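PDB 7M0O: 3-phosphoshikimate 1-carboxyvinyltransferase from Streptomyces sviceus, which probably transfers the enolpyruvyl group of phosphoenolpyruvate to the 5-hydroxyl of shikimate-3-phosphate, releasing inorganic phosphate in chorismate biosynthesis. Local coordinates for residues A288-I293 and P298-I303; L327-E332 and H366-S371; P86-A91 and G164-Q169. One frame throughout, in Å; residues are numbered along the deposited sequence.

Contact 1: residues A288-I293 and P298-I303; sequences ANMRDI and PTLAAI
The beta-alpha-beta unit formed by strand 286-289, helix 297-303 and strand 311-314 holds its helix against its first strand partly through Leu300, whose CD2 methyl meets both Ala288 and Met290. The closer partner is sulfur: Met290 SD lies 3.8 Å from Leu300 CD2, and the same SD is 4.2 Å from Leu300 CB, so the thioether lies against the base of the leucine as well as one branch. Ala288 adds its methyl group, with CB 4.3 Å from Leu300 CD2. The contact is thus apolar and small, burying 104 Å² over both sides. With CG anti to the backbone N (chi1 178°), Leu300 holds its CD2 branch out to the strand side, where the sulfur and the Ala288 methyl meet it. Met290 extends toward the helix as far as SD and then bends at chi3 (82°), which takes CE off the leucine and to within 3.8 Å of Ile293 CD1. In the fold this is the point where the chain leaves the strand and turns back into the helix after a short connection. An Asx turn shapes that exit: Arg291 N donates to Asn289 OD1 at 3.0 Å, nearly straight at 165°, with the donor somewhat tilted from the carbonyl plane. Arg291 NH1 also forms a salt bridge of 2.7 Å with Asp292 OD1. Phe257 of helix 257-263 and Ile313 of strand 311-314 each touch both Met290 and Leu300. Beyond the turn, Arg291 O accepts from the side chain of Asn318, which is predicted to bind shikimate-3-phosphate.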
loop_
_atom_site.group_PDB
_atom_site.type_symbol
_atom_site.label_atom_id
_atom_site.label_comp_id
_atom_site.label_asym_id
_atom_site.label_seq_id
_atom_site.Cartn_x
_atom_site.Cartn_y
_atom_site.Cartn_z
ATOM N N ALA A 288 -15.500 -16.192 -10.317
ATOM C CA ALA A 288 -15.249 -14.863 -9.774
ATOM C C ALA A 288 -14.390 -14.069 -10.751
ATOM O O ALA A 288 -13.303 -14.511 -11.139
ATOM C CB ALA A 288 -14.568 -14.957 -8.402
ATOM N N ASN A 289 -14.880 -12.905 -11.154
ATOM C CA ASN A 289 -14.061 -11.962 -11.908
ATOM C C ASN A 289 -13.215 -11.191 -10.905
ATOM O O ASN A 289 -13.752 -10.411 -10.110
ATOM C CB ASN A 289 -14.958 -11.037 -12.729
ATOM C CG ASN A 289 -14.181 -10.009 -13.533
ATOM O OD1 ASN A 289 -13.216 -9.404 -13.055
ATOM N ND2 ASN A 289 -14.617 -9.791 -14.766
ATOM N N MET A 290 -11.890 -11.407 -10.920
ATOM C CA MET A 290 -11.015 -10.769 -9.938
ATOM C C MET A 290 -10.104 -9.701 -10.547
ATOM O O MET A 290 -9.046 -9.395 -9.991
ATOM C CB MET A 290 -10.203 -11.835 -9.193
ATOM C CG MET A 290 -11.103 -12.773 -8.376
ATOM S SD MET A 290 -10.240 -13.953 -7.269
ATOM C CE MET A 290 -9.904 -12.939 -5.821
ATOM N N ARG A 291 -10.512 -9.110 -11.682
ATOM C CA ARG A 291 -9.691 -8.084 -12.340
ATOM C C ARG A 291 -9.281 -6.970 -11.382
ATOM O O ARG A 291 -8.113 -6.564 -11.343
ATOM C CB ARG A 291 -10.434 -7.489 -13.539
ATOM C CG ARG A 291 -9.629 -6.382 -14.227
ATOM C CD ARG A 291 -10.371 -5.819 -15.423
ATOM N NE ARG A 291 -11.796 -5.682 -15.139
ATOM C CZ ARG A 291 -12.347 -4.619 -14.569
ATOM N NH1 ARG A 291 -11.594 -3.581 -14.224
ATOM N NH2 ARG A 291 -13.655 -4.594 -14.346
ATOM N N ASP A 292 -10.232 -6.453 -10.608
ATOM C CA ASP A 292 -9.989 -5.294 -9.762
ATOM C C ASP A 292 -9.521 -5.650 -8.356
ATOM O O ASP A 292 -9.249 -4.736 -7.566
ATOM C CB ASP A 292 -11.253 -4.435 -9.690
ATOM C CG ASP A 292 -11.583 -3.797 -11.019
ATOM O OD1 ASP A 292 -10.620 -3.476 -11.751
ATOM O OD2 ASP A 292 -12.783 -3.630 -11.325
ATOM N N ILE A 293 -9.412 -6.939 -8.021
ATOM C CA ILE A 293 -8.840 -7.370 -6.743
ATOM C C ILE A 293 -7.786 -8.450 -6.991
ATOM O O ILE A 293 -7.688 -9.425 -6.241
ATOM C CB ILE A 293 -9.932 -7.860 -5.763
ATOM C CG1 ILE A 293 -10.857 -8.915 -6.389
ATOM C CG2 ILE A 293 -10.765 -6.675 -5.255
ATOM C CD1 ILE A 293 -11.680 -9.664 -5.338
ATOM N N PRO A 298 -4.446 -15.282 -5.765
ATOM C CA PRO A 298 -3.831 -16.480 -5.169
ATOM C C PRO A 298 -4.488 -16.881 -3.867
ATOM O O PRO A 298 -4.533 -18.077 -3.559
ATOM C CB PRO A 298 -2.356 -16.080 -4.974
ATOM C CG PRO A 298 -2.137 -14.968 -6.041
ATOM C CD PRO A 298 -3.452 -14.225 -6.045
ATOM N N THR A 299 -5.009 -15.917 -3.101
ATOM C CA THR A 299 -5.680 -16.255 -1.852
ATOM C C THR A 299 -6.874 -17.162 -2.109
ATOM O O THR A 299 -7.115 -18.119 -1.360
ATOM C CB THR A 299 -6.111 -14.975 -1.128
ATOM O OG1 THR A 299 -5.031 -14.035 -1.142
ATOM C CG2 THR A 299 -6.482 -15.291 0.319
ATOM N N LEU A 300 -7.645 -16.868 -3.168
ATOM C CA LEU A 300 -8.765 -17.733 -3.530
ATOM C C LEU A 300 -8.282 -19.061 -4.110
ATOM O O LEU A 300 -8.845 -20.117 -3.806
ATOM C CB LEU A 300 -9.680 -17.026 -4.530
ATOM C CG LEU A 300 -10.869 -17.891 -4.995
ATOM C CD1 LEU A 300 -11.689 -18.362 -3.803
ATOM C CD2 LEU A 300 -11.779 -17.167 -6.003
ATOM N N ALA A 301 -7.273 -19.025 -4.974
ATOM C CA ALA A 301 -6.778 -20.267 -5.562
ATOM C C ALA A 301 -6.363 -21.270 -4.492
ATOM O O ALA A 301 -6.547 -22.480 -4.665
ATOM C CB ALA A 301 -5.605 -19.962 -6.495
ATOM N N ALA A 302 -5.842 -20.787 -3.368
ATOM C CA ALA A 302 -5.297 -21.682 -2.356
ATOM C C ALA A 302 -6.359 -22.315 -1.455
ATOM O O ALA A 302 -6.063 -23.335 -0.821
ATOM C CB ALA A 302 -4.256 -20.935 -1.515
ATOM N N ILE A 303 -7.579 -21.767 -1.374
ATOM C CA ILE A 303 -8.670 -22.427 -0.639
ATOM C C ILE A 303 -9.616 -23.181 -1.561
ATOM O O ILE A 303 -10.438 -23.974 -1.072
ATOM C CB ILE A 303 -9.470 -21.431 0.240
ATOM C CG1 ILE A 303 -10.175 -20.376 -0.619
ATOM C CG2 ILE A 303 -8.544 -20.786 1.265
ATOM C CD1 ILE A 303 -11.150 -19.486 0.155
#

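Contact 2: residues L327-E332 and H366-S371; sequences LEACAE and HRIVMS. With PO4 (phosphate ion), chain B.
Ile368 CD1 rests against two side chains of helix 326-336 at once: it is 3.9 Å from Ala329 CB and 3.9 Å from Cys330 SG. Both partners are small, and the contact buries 109 Å² in all. One residue earlier, Arg367 carries the polar half of the arrangement, and its side chain can be traced outward. From CB the chain passes to CG, which lies 3.6 Å above one face of the His366 ring, offset toward the rim. A bend at chi2 (-135°), away from a staggered value, redirects the arm, and CD comes 3.6 Å from O2 of a bound phosphate, probably taken up from the crystallisation liquor. NE then donates to that O2 at 2.8 Å with an angle of 163°. Past CZ, NH2 reaches phosphate O3 at 3.0 Å by a more bent bond (140°), while NH1 is bonded to the hydroxyl of Tyr228 in helix 223-235. His366 NE2 donates to the same O3 at 2.9 Å, so that oxygen has two donors here, and the phosphorus lies at the edge of both flat groups, near their planes. A leucine here would remove the NE and NH2 donors and the positive charge beside the phosphate, and would probably leave the anion more weakly held and the Tyr228 hydroxyl without this partner. At the backbone, Arg367 O accepts from Ser371 N and, from the opposite face of its plane, from Ser371 OG at 2.7 Å. Arg326 also donates to the phosphate; since Arg326 and Arg367 are both predicted to bind phosphoenolpyruvate, the cluster is consistent with the anion-binding part of an EPSP synthase active site.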
loop_
_atom_site.group_PDB
_atom_site.type_symbol
_atom_site.label_atom_id
_atom_site.label_comp_id
_atom_site.label_asym_id
_atom_site.label_seq_id
_atom_site.Cartn_x
_atom_site.Cartn_y
_atom_site.Cartn_z
ATOM N N LEU A 327 -0.622 -16.663 -12.159
ATOM C CA LEU A 327 -1.567 -17.652 -12.652
ATOM C C LEU A 327 -0.876 -19.001 -12.829
ATOM O O LEU A 327 -1.328 -20.014 -12.288
ATOM C CB LEU A 327 -2.198 -17.156 -13.958
ATOM C CG LEU A 327 -3.538 -17.755 -14.407
ATOM C CD1 LEU A 327 -4.315 -16.838 -15.369
ATOM C CD2 LEU A 327 -3.327 -19.116 -15.050
ATOM N N GLU A 328 0.268 -19.019 -13.519
ATOM C CA GLU A 328 0.977 -20.283 -13.705
ATOM C C GLU A 328 1.514 -20.826 -12.388
ATOM O O GLU A 328 1.542 -22.046 -12.188
ATOM C CB GLU A 328 2.121 -20.117 -14.699
ATOM C CG GLU A 328 1.695 -19.856 -16.125
ATOM C CD GLU A 328 0.974 -21.032 -16.770
ATOM O OE1 GLU A 328 1.296 -22.200 -16.467
ATOM O OE2 GLU A 328 0.064 -20.783 -17.577
ATOM N N ALA A 329 1.986 -19.945 -11.496
ATOM C CA ALA A 329 2.541 -20.396 -10.222
ATOM C C ALA A 329 1.473 -21.040 -9.347
ATOM O O ALA A 329 1.731 -22.055 -8.691
ATOM C CB ALA A 329 3.197 -19.227 -9.486
ATOM N N CYS A 330 0.264 -20.477 -9.339
ATOM C CA CYS A 330 -0.836 -21.109 -8.621
ATOM C C CYS A 330 -1.171 -22.476 -9.206
ATOM O O CYS A 330 -1.369 -23.447 -8.466
ATOM C CB CYS A 330 -2.061 -20.189 -8.630
ATOM S SG CYS A 330 -1.927 -18.830 -7.438
ATOM N N ALA A 331 -1.262 -22.561 -10.536
ATOM C CA ALA A 331 -1.569 -23.837 -11.168
ATOM C C ALA A 331 -0.479 -24.865 -10.889
ATOM O O ALA A 331 -0.766 -26.026 -10.574
ATOM C CB ALA A 331 -1.751 -23.648 -12.674
ATOM N N GLU A 332 0.781 -24.460 -11.008
ATOM C CA GLU A 332 1.860 -25.417 -10.813
ATOM C C GLU A 332 1.844 -25.972 -9.394
ATOM O O GLU A 332 2.015 -27.176 -9.187
ATOM C CB GLU A 332 3.206 -24.767 -11.127
ATOM C CG GLU A 332 4.370 -25.747 -11.084
ATOM C CD GLU A 332 5.725 -25.066 -11.182
ATOM O OE1 GLU A 332 5.781 -23.821 -11.312
ATOM O OE2 GLU A 332 6.741 -25.792 -11.129
ATOM N N HIS A 366 5.865 -13.233 -2.481
ATOM C CA HIS A 366 5.264 -13.208 -1.143
ATOM C C HIS A 366 3.828 -13.733 -1.127
ATOM O O HIS A 366 3.422 -14.425 -0.181
ATOM C CB HIS A 366 5.312 -11.786 -0.577
ATOM C CG HIS A 366 4.826 -10.722 -1.516
ATOM N ND1 HIS A 366 5.390 -10.491 -2.759
ATOM C CD2 HIS A 366 3.834 -9.813 -1.382
ATOM C CE1 HIS A 366 4.760 -9.489 -3.343
ATOM N NE2 HIS A 366 3.810 -9.062 -2.532
ATOM N N ARG A 367 3.041 -13.415 -2.160
ATOM C CA ARG A 367 1.643 -13.846 -2.175
ATOM C C ARG A 367 1.488 -15.342 -2.449
ATOM O O ARG A 367 0.511 -15.941 -2.004
ATOM C CB ARG A 367 0.854 -13.037 -3.201
ATOM C CG ARG A 367 1.089 -11.527 -3.054
ATOM C CD ARG A 367 -0.196 -10.717 -3.134
ATOM N NE ARG A 367 0.126 -9.319 -2.853
ATOM C CZ ARG A 367 0.033 -8.761 -1.647
ATOM N NH1 ARG A 367 -0.393 -9.477 -0.606
ATOM N NH2 ARG A 367 0.380 -7.499 -1.476
ATOM N N ILE A 368 2.428 -15.975 -3.157
ATOM C CA ILE A 368 2.368 -17.429 -3.297
ATOM C C ILE A 368 2.609 -18.102 -1.945
ATOM O O ILE A 368 1.908 -19.050 -1.575
ATOM C CB ILE A 368 3.360 -17.921 -4.372
ATOM C CG1 ILE A 368 3.048 -17.296 -5.734
ATOM C CG2 ILE A 368 3.350 -19.461 -4.467
ATOM C CD1 ILE A 368 1.633 -17.595 -6.263
ATOM N N VAL A 369 3.587 -17.616 -1.171
ATOM C CA VAL A 369 3.858 -18.210 0.138
ATOM C C VAL A 369 2.691 -17.970 1.091
ATOM O O VAL A 369 2.218 -18.890 1.768
ATOM C CB VAL A 369 5.178 -17.660 0.717
ATOM C CG1 VAL A 369 5.348 -18.131 2.179
ATOM C CG2 VAL A 369 6.342 -18.141 -0.123
ATOM N N MET A 370 2.209 -16.726 1.167
ATOM C CA MET A 370 1.148 -16.439 2.127
ATOM C C MET A 370 -0.135 -17.177 1.766
ATOM O O MET A 370 -0.853 -17.658 2.649
ATOM C CB MET A 370 0.926 -14.928 2.224
ATOM C CG MET A 370 2.095 -14.226 2.928
ATOM S SD MET A 370 1.862 -12.482 3.323
ATOM C CE MET A 370 2.031 -11.733 1.725
ATOM N N SER A 371 -0.435 -17.294 0.472
ATOM C CA SER A 371 -1.661 -17.980 0.066
ATOM C C SER A 371 -1.633 -19.459 0.430
ATOM O O SER A 371 -2.593 -19.964 1.019
ATOM C CB SER A 371 -1.904 -17.808 -1.432
ATOM O OG SER A 371 -2.175 -16.469 -1.746
HETATM P P PO4 B . 1.999 -6.815 -4.892
HETATM O O1 PO4 B . 0.990 -5.723 -5.125
HETATM O O2 PO4 B . 1.309 -8.134 -5.132
HETATM O O3 PO4 B . 2.503 -6.707 -3.473
HETATM O O4 PO4 B . 3.123 -6.601 -5.873
#

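Contact 3: residues P86-A91 and G164-Q169; sequences PTLAAA and GPLTRQ
Leu166 overlaps the methyl of Ala91 with two of its own carbons: CB lies 3.9 Å from Ala91 CB, and CD1 comes within 4.0 Å of that same carbon. The extended chi2 (-180°) carries CD1 onward alongside the alanine, where it meets a second partner, Leu88 CD2, at 4.3 Å. Leu88 starts with its CB directed away from the 164-169 segment, so the contact depends on its CD2 branch turning back. The backbones are nearest at Ala91 and Leu166, with 6.3 Å between their CA atoms. A water lies between the main chains beside this apolar patch, 2.9 Å from Ala91 O and 2.9 Å from Leu166 O, and could donate to either. Within the second segment, Gly164 O accepts two bonds from one residue. Thr167 OG1 donates to it at 2.7 Å, lying in the carbonyl plane at a C=O...donor angle of 151°, and Thr167 N donates as well. The amide bond is that of the 3-10 turn, and the hydroxyl adds a second tie to the same carbonyl; Leu166 lies within this turn. Further along, Arg168 NE makes a salt bridge with Glu142, tying the loop to the chain just after strand 134-139. The contact is structural packing rather than part of a site: it joins the end region of helix 79-90 to the turn leading from helix 155-163 into strand 171-174. Ala20 of helix 8-20 touches both leucines, Leu163 of helix 155-163 lies against Ala91, and Ala89 packs on strand 95-99.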
loop_
_atom_site.group_PDB
_atom_site.type_symbol
_atom_site.label_atom_id
_atom_site.label_comp_id
_atom_site.label_asym_id
_atom_site.label_seq_id
_atom_site.Cartn_x
_atom_site.Cartn_y
_atom_site.Cartn_z
ATOM N N PRO A 86 11.773 16.032 0.486
ATOM C CA PRO A 86 12.163 17.155 -0.389
ATOM C C PRO A 86 10.981 17.921 -0.932
ATOM O O PRO A 86 11.074 19.140 -1.136
ATOM C CB PRO A 86 12.947 16.470 -1.509
ATOM C CG PRO A 86 13.497 15.214 -0.853
ATOM C CD PRO A 86 12.388 14.762 0.050
ATOM N N THR A 87 9.871 17.228 -1.181
ATOM C CA THR A 87 8.665 17.896 -1.670
ATOM C C THR A 87 8.096 18.851 -0.625
ATOM O O THR A 87 7.780 20.010 -0.927
ATOM C CB THR A 87 7.618 16.854 -2.058
ATOM O OG1 THR A 87 8.124 15.999 -3.083
ATOM C CG2 THR A 87 6.316 17.537 -2.537
ATOM N N LEU A 88 7.908 18.364 0.604
ATOM C CA LEU A 88 7.482 19.229 1.705
ATOM C C LEU A 88 8.406 20.424 1.879
ATOM O O LEU A 88 7.956 21.560 2.072
ATOM C CB LEU A 88 7.456 18.431 3.006
ATOM C CG LEU A 88 6.208 17.617 3.287
ATOM C CD1 LEU A 88 6.528 16.612 4.403
ATOM C CD2 LEU A 88 5.062 18.550 3.693
ATOM N N ALA A 89 9.712 20.175 1.867
ATOM C CA ALA A 89 10.656 21.268 2.061
ATOM C C ALA A 89 10.572 22.274 0.923
ATOM O O ALA A 89 10.673 23.485 1.155
ATOM C CB ALA A 89 12.074 20.717 2.194
ATOM N N ALA A 90 10.392 21.796 -0.314
ATOM C CA ALA A 90 10.334 22.701 -1.464
ATOM C C ALA A 90 9.197 23.702 -1.340
ATOM O O ALA A 90 9.292 24.823 -1.867
ATOM C CB ALA A 90 10.169 21.910 -2.761
ATOM N N ALA A 91 8.114 23.323 -0.663
ATOM C CA ALA A 91 7.012 24.253 -0.468
ATOM C C ALA A 91 7.276 25.264 0.638
ATOM O O ALA A 91 6.506 26.218 0.769
ATOM C CB ALA A 91 5.727 23.493 -0.152
ATOM N N GLY A 164 0.065 20.183 -4.164
ATOM C CA GLY A 164 -0.805 21.184 -4.742
ATOM C C GLY A 164 -1.369 22.233 -3.800
ATOM O O GLY A 164 -1.264 23.438 -4.072
ATOM N N PRO A 165 -2.016 21.826 -2.703
ATOM C CA PRO A 165 -2.631 22.823 -1.804
ATOM C C PRO A 165 -1.623 23.665 -1.040
ATOM O O PRO A 165 -2.021 24.674 -0.444
ATOM C CB PRO A 165 -3.486 21.966 -0.852
ATOM C CG PRO A 165 -3.670 20.625 -1.595
ATOM C CD PRO A 165 -2.359 20.445 -2.311
ATOM N N LEU A 166 -0.342 23.283 -1.017
ATOM C CA LEU A 166 0.691 24.126 -0.420
ATOM C C LEU A 166 1.188 25.208 -1.366
ATOM O O LEU A 166 1.886 26.115 -0.916
ATOM C CB LEU A 166 1.884 23.278 0.036
ATOM C CG LEU A 166 1.464 22.027 0.799
ATOM C CD1 LEU A 166 2.696 21.220 1.240
ATOM C CD2 LEU A 166 0.619 22.393 2.007
ATOM N N THR A 167 0.862 25.121 -2.652
ATOM C CA THR A 167 1.307 26.117 -3.610
ATOM C C THR A 167 0.437 27.368 -3.506
ATOM O O THR A 167 -0.660 27.357 -2.935
ATOM C CB THR A 167 1.257 25.558 -5.029
ATOM O OG1 THR A 167 -0.109 25.470 -5.454
ATOM C CG2 THR A 167 1.913 24.183 -5.090
ATOM N N ARG A 168 0.951 28.470 -4.058
ATOM C CA ARG A 168 0.242 29.733 -3.907
ATOM C C ARG A 168 -0.992 29.807 -4.796
ATOM O O ARG A 168 -1.994 30.409 -4.396
ATOM C CB ARG A 168 1.201 30.893 -4.177
ATOM C CG ARG A 168 2.411 30.833 -3.263
ATOM C CD ARG A 168 3.240 32.107 -3.299
ATOM N NE ARG A 168 4.249 32.112 -4.361
ATOM C CZ ARG A 168 5.495 31.652 -4.248
ATOM N NH1 ARG A 168 5.933 31.117 -3.111
ATOM N NH2 ARG A 168 6.319 31.736 -5.284
ATOM N N GLN A 169 -0.948 29.198 -5.986
ATOM C CA GLN A 169 -2.047 29.290 -6.940
ATOM C C GLN A 169 -2.722 27.957 -7.233
ATOM O O GLN A 169 -3.628 27.918 -8.071
ATOM C CB GLN A 169 -1.569 29.897 -8.271
ATOM C CG GLN A 169 -0.794 31.225 -8.145
ATOM C CD GLN A 169 -1.539 32.264 -7.339
ATOM O OE1 GLN A 169 -2.775 32.250 -7.266
ATOM N NE2 GLN A 169 -0.789 33.176 -6.707
HETATM O O HOH W 1 4.545 27.110 -1.213
#

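From the N terminus, contact 3 comes first: 72 residues separate 86-91 from 164-169, a long loop that includes strands 95-99 and 134-139. Contact 1 then closes over just four residues, from strand 286-289 to helix 297-303, and contact 2 closes over 33, from helix 326-336 to helix 366-375, taking in strands 340-344 and 347-351. The three are in series; none nests in or crosses another. Contacts 1 and 2 touch, as Pro298 CB meets Cys330 SG at 3.7 Å and Ser371 packs on helix 297-303. Contact 3 lies across the chain's centre, its own centre about 40 Å from that of contact 1, in keeping with the two-domain EPSP synthase fold.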